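Putative Acetyltransferase from the GNAT family (Novosphingobium aromaticivorans DSM 12444, PDB 3EC4) probably transfers an acyl group, likely acetyl, to an acceptor, as a GNAT-family acyltransferase. Local coordinates at residues P39-A52 and I62-T76. Numbering follows the deposited sequence.
Sequences PFAAAAPGAEAGLA and IWLVEPEPVAPPPGT
Pro39 meets the indole of Trp63 at the ring's edge, its CG 3.5 Å from Trp63 CD1; the two side chains run alongside. The Phe40 ring is approached obliquely by Trp63 O and by Val65 CG2, 3.8 Å from Phe40 CE1. Phe40 CG lies anti to its carbonyl carbon (chi1 -68°), which brings the ring's CD1/CE1 side back to Trp63 CB and Val65 CG2. The backbones of Phe40 and Trp63 form a single bridge: Trp63 N donates to Pro39 O (2.9 Å) and Ala41 N to Trp63 O; position 39 supplies only a carbonyl to it, so proline's missing N-H costs nothing. Strand 61-66 is an outermost strand of the mixed sheet of this GNAT fold, bonded on its other side to strand 214-226; strand 41-43, of a separate two-stranded sheet, diverges at 59°. Water 1 accepts from Val65 N and lies within hydrogen-bonding reach of Ala41 O and Glu66 OE2, with more acceptors around it than protons to give; Arg10 forms a salt bridge with Glu66 OE1. Farther along, branched apolar chains suit the interior: Leu51 reaches tip to tip toward Leu64 (CD1 to CD2, 3.7 Å) and crosses Ile62. Pro73 sets CG 3.3 Å from Glu48 O, and small Ala52 lets Thr76 CG2 approach its CB to 3.7 Å. Gly75, at phi 95°, suits the type II turn whose Pro73 O accepts from both Thr76 N and Thr76 OG1.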
loop_
_atom_site.group_PDB
_atom_site.type_symbol
_atom_site.label_atom_id
_atom_site.label_comp_id
_atom_site.label_asym_id
_atom_site.label_seq_id
_atom_site.Cartn_x
_atom_site.Cartn_y
_atom_site.Cartn_z
ATOM N N PRO A 39 8.865 3.233 -0.904
ATOM C CA PRO A 39 9.853 3.618 0.099
ATOM C C PRO A 39 10.001 2.680 1.327
ATOM O O PRO A 39 10.615 3.066 2.337
ATOM C CB PRO A 39 9.293 4.950 0.561
ATOM C CG PRO A 39 7.814 4.678 0.581
ATOM C CD PRO A 39 7.549 3.827 -0.620
ATOM N N PHE A 40 9.485 1.464 1.227
ATOM C CA PHE A 40 9.255 0.644 2.415
ATOM C C PHE A 40 10.515 -0.151 2.784
ATOM O O PHE A 40 11.268 -0.575 1.913
ATOM C CB PHE A 40 8.083 -0.300 2.228
ATOM C CG PHE A 40 6.771 0.416 2.141
ATOM C CD1 PHE A 40 6.198 0.947 3.276
ATOM C CD2 PHE A 40 6.166 0.627 0.911
ATOM C CE1 PHE A 40 5.028 1.626 3.207
ATOM C CE2 PHE A 40 4.997 1.336 0.837
ATOM C CZ PHE A 40 4.434 1.834 1.976
ATOM N N ALA A 41 10.722 -0.336 4.088
ATOM C CA ALA A 41 11.861 -1.153 4.590
ATOM C C ALA A 41 11.497 -1.781 5.919
ATOM O O ALA A 41 10.526 -1.387 6.558
ATOM C CB ALA A 41 13.174 -0.308 4.718
ATOM N N ALA A 42 12.279 -2.781 6.322
ATOM C CA ALA A 42 12.058 -3.482 7.574
ATOM C C ALA A 42 13.378 -4.106 8.020
ATOM O O ALA A 42 14.250 -4.445 7.186
ATOM C CB ALA A 42 10.962 -4.559 7.417
ATOM N N ALA A 43 13.508 -4.272 9.321
ATOM C CA ALA A 43 14.708 -4.895 9.938
ATOM C C ALA A 43 14.340 -6.150 10.740
ATOM O O ALA A 43 13.243 -6.261 11.299
ATOM C CB ALA A 43 15.421 -3.874 10.857
ATOM N N ALA A 44 15.279 -7.083 10.838
ATOM C CA ALA A 44 15.084 -8.236 11.693
ATOM C C ALA A 44 14.939 -7.719 13.110
ATOM O O ALA A 44 15.519 -6.706 13.448
ATOM C CB ALA A 44 16.287 -9.215 11.607
ATOM N N PRO A 45 14.170 -8.425 13.957
ATOM C CA PRO A 45 14.181 -8.035 15.368
ATOM C C PRO A 45 15.615 -7.985 15.899
ATOM O O PRO A 45 16.408 -8.871 15.625
ATOM C CB PRO A 45 13.396 -9.154 16.050
ATOM C CG PRO A 45 12.586 -9.782 14.997
ATOM C CD PRO A 45 13.398 -9.652 13.726
ATOM N N GLY A 46 15.962 -6.924 16.612
ATOM C CA GLY A 46 17.314 -6.734 17.122
ATOM C C GLY A 46 18.291 -6.033 16.190
ATOM O O GLY A 46 19.311 -5.523 16.647
ATOM N N ALA A 47 17.972 -5.980 14.900
ATOM C CA ALA A 47 18.875 -5.458 13.873
ATOM C C ALA A 47 18.514 -4.045 13.351
ATOM O O ALA A 47 18.994 -3.612 12.301
ATOM C CB ALA A 47 18.896 -6.445 12.730
ATOM N N GLU A 48 17.692 -3.340 14.113
ATOM C CA GLU A 48 17.171 -2.003 13.756
ATOM C C GLU A 48 18.269 -0.951 13.556
ATOM O O GLU A 48 18.112 -0.042 12.738
ATOM C CB GLU A 48 16.158 -1.527 14.822
ATOM C CG GLU A 48 14.928 -2.444 14.988
ATOM C CD GLU A 48 15.122 -3.582 15.980
ATOM O OE1 GLU A 48 16.191 -3.649 16.652
ATOM O OE2 GLU A 48 14.195 -4.434 16.069
ATOM N N ALA A 49 19.427 -1.110 14.197
ATOM C CA ALA A 49 20.527 -0.154 13.980
ATOM C C ALA A 49 20.899 -0.060 12.506
ATOM O O ALA A 49 21.272 1.012 12.005
ATOM C CB ALA A 49 21.781 -0.522 14.831
ATOM N N GLY A 50 20.772 -1.175 11.794
ATOM C CA GLY A 50 21.089 -1.221 10.372
ATOM C C GLY A 50 20.201 -0.387 9.466
ATOM O O GLY A 50 20.536 -0.175 8.308
ATOM N N LEU A 51 19.053 0.069 9.971
ATOM C CA LEU A 51 18.142 0.885 9.167
ATOM C C LEU A 51 18.827 2.164 8.709
ATOM O O LEU A 51 18.556 2.639 7.626
ATOM C CB LEU A 51 16.858 1.218 9.944
ATOM C CG LEU A 51 15.832 0.101 10.168
ATOM C CD1 LEU A 51 14.775 0.579 11.201
ATOM C CD2 LEU A 51 15.184 -0.374 8.836
ATOM N N ALA A 52 19.750 2.695 9.524
ATOM C CA ALA A 52 20.467 3.907 9.177
ATOM C C ALA A 52 21.294 3.698 7.912
ATOM O O ALA A 52 21.446 4.607 7.100
ATOM C CB ALA A 52 21.334 4.388 10.349
ATOM N N ILE A 62 12.697 6.347 4.681
ATOM C CA ILE A 62 12.101 5.028 4.554
ATOM C C ILE A 62 10.849 4.952 5.420
ATOM O O ILE A 62 10.775 5.524 6.528
ATOM C CB ILE A 62 13.080 3.880 4.932
ATOM C CG1 ILE A 62 13.730 4.117 6.320
ATOM C CG2 ILE A 62 14.156 3.656 3.837
ATOM C CD1 ILE A 62 14.471 2.870 6.840
ATOM N N TRP A 63 9.846 4.255 4.897
ATOM C CA TRP A 63 8.646 3.970 5.631
ATOM C C TRP A 63 8.700 2.547 6.119
ATOM O O TRP A 63 8.998 1.614 5.344
ATOM C CB TRP A 63 7.388 4.094 4.777
ATOM C CG TRP A 63 6.866 5.471 4.614
ATOM C CD1 TRP A 63 7.045 6.285 3.549
ATOM C CD2 TRP A 63 6.048 6.185 5.539
ATOM N NE1 TRP A 63 6.388 7.472 3.738
ATOM C CE2 TRP A 63 5.761 7.438 4.952
ATOM C CE3 TRP A 63 5.536 5.903 6.811
ATOM C CZ2 TRP A 63 5.007 8.411 5.597
ATOM C CZ3 TRP A 63 4.781 6.888 7.443
ATOM C CH2 TRP A 63 4.529 8.118 6.829
ATOM N N LEU A 64 8.330 2.409 7.390
ATOM C CA LEU A 64 8.163 1.131 8.073
ATOM C C LEU A 64 6.704 0.947 8.523
ATOM O O LEU A 64 6.051 1.899 8.933
ATOM C CB LEU A 64 9.107 1.040 9.265
ATOM C CG LEU A 64 10.576 1.328 8.965
ATOM C CD1 LEU A 64 10.943 2.664 9.551
ATOM C CD2 LEU A 64 11.484 0.200 9.502
ATOM N N VAL A 65 6.229 -0.275 8.416
ATOM C CA VAL A 65 4.835 -0.652 8.777
ATOM C C VAL A 65 4.980 -1.821 9.743
ATOM O O VAL A 65 5.384 -2.921 9.339
ATOM C CB VAL A 65 3.955 -0.996 7.552
ATOM C CG1 VAL A 65 2.536 -1.309 8.020
ATOM C CG2 VAL A 65 3.953 0.192 6.562
ATOM N N GLU A 66 4.744 -1.529 11.024
ATOM C CA GLU A 66 4.970 -2.464 12.116
ATOM C C GLU A 66 3.861 -2.350 13.129
ATOM O O GLU A 66 3.085 -1.413 13.061
ATOM C CB GLU A 66 6.320 -2.214 12.765
ATOM C CG GLU A 66 7.491 -2.253 11.775
ATOM C CD GLU A 66 7.876 -3.657 11.293
ATOM O OE1 GLU A 66 7.438 -4.645 11.908
ATOM O OE2 GLU A 66 8.648 -3.786 10.295
ATOM N N PRO A 67 3.778 -3.289 14.082
ATOM C CA PRO A 67 2.720 -3.085 15.091
ATOM C C PRO A 67 2.894 -1.778 15.928
ATOM O O PRO A 67 1.923 -1.063 16.122
ATOM C CB PRO A 67 2.804 -4.367 15.943
ATOM C CG PRO A 67 3.347 -5.414 15.016
ATOM C CD PRO A 67 4.419 -4.614 14.215
ATOM N N GLU A 68 4.127 -1.431 16.299
ATOM C CA GLU A 68 4.398 -0.261 17.124
ATOM C C GLU A 68 5.287 0.765 16.380
ATOM O O GLU A 68 5.943 0.409 15.405
ATOM C CB GLU A 68 5.089 -0.732 18.394
ATOM C CG GLU A 68 4.251 -1.736 19.164
ATOM C CD GLU A 68 2.900 -1.162 19.613
ATOM O OE1 GLU A 68 2.803 0.079 19.766
ATOM O OE2 GLU A 68 1.931 -1.952 19.804
ATOM N N PRO A 69 5.346 2.028 16.879
ATOM C CA PRO A 69 6.321 2.944 16.339
ATOM C C PRO A 69 7.712 2.297 16.355
ATOM O O PRO A 69 8.061 1.587 17.307
ATOM C CB PRO A 69 6.299 4.097 17.349
ATOM C CG PRO A 69 4.896 4.058 17.885
ATOM C CD PRO A 69 4.584 2.636 17.988
ATOM N N VAL A 70 8.477 2.551 15.301
ATOM C CA VAL A 70 9.902 2.210 15.291
ATOM C C VAL A 70 10.726 3.378 15.868
ATOM O O VAL A 70 10.622 4.537 15.414
ATOM C CB VAL A 70 10.378 1.844 13.871
ATOM C CG1 VAL A 70 11.871 1.495 13.889
ATOM C CG2 VAL A 70 9.537 0.666 13.299
ATOM N N ALA A 71 11.562 3.076 16.864
ATOM C CA ALA A 71 12.493 4.058 17.434
ATOM C C ALA A 71 13.583 4.461 16.406
ATOM O O ALA A 71 14.089 3.632 15.648
ATOM C CB ALA A 71 13.134 3.495 18.726
ATOM N N PRO A 72 13.916 5.748 16.328
ATOM C CA PRO A 72 14.985 6.108 15.393
ATOM C C PRO A 72 16.345 5.620 15.870
ATOM O O PRO A 72 16.834 6.118 16.882
ATOM C CB PRO A 72 14.947 7.638 15.396
ATOM C CG PRO A 72 14.344 7.994 16.719
ATOM C CD PRO A 72 13.363 6.924 17.016
ATOM N N PRO A 73 16.976 4.661 15.149
ATOM C CA PRO A 73 18.321 4.343 15.630
ATOM C C PRO A 73 19.313 5.435 15.303
ATOM O O PRO A 73 18.995 6.377 14.564
ATOM C CB PRO A 73 18.687 3.093 14.856
ATOM C CG PRO A 73 17.865 3.123 13.648
ATOM C CD PRO A 73 16.630 3.870 13.947
ATOM N N PRO A 74 20.507 5.349 15.887
ATOM C CA PRO A 74 21.543 6.324 15.609
ATOM C C PRO A 74 21.708 6.632 14.117
ATOM O O PRO A 74 21.757 5.732 13.287
ATOM C CB PRO A 74 22.786 5.671 16.226
ATOM C CG PRO A 74 22.239 4.946 17.440
ATOM C CD PRO A 74 20.907 4.377 16.921
ATOM N N GLY A 75 21.740 7.913 13.775
ATOM C CA GLY A 75 21.924 8.318 12.388
ATOM C C GLY A 75 20.605 8.581 11.710
ATOM O O GLY A 75 20.573 8.860 10.501
ATOM N N THR A 76 19.516 8.451 12.468
ATOM C CA THR A 76 18.169 8.646 11.938
ATOM C C THR A 76 17.321 9.546 12.840
ATOM O O THR A 76 17.642 9.784 14.027
ATOM C CB THR A 76 17.388 7.329 11.743
ATOM O OG1 THR A 76 16.913 6.841 13.025
ATOM C CG2 THR A 76 18.215 6.268 11.028
HETATM O O HOH W 1 8.417 -2.213 7.980
HETATM O O HOH W 2 11.306 -2.949 10.861
HETATM O O HOH W 3 22.142 2.867 13.906
HETATM O O HOH W 4 22.051 7.497 8.350
#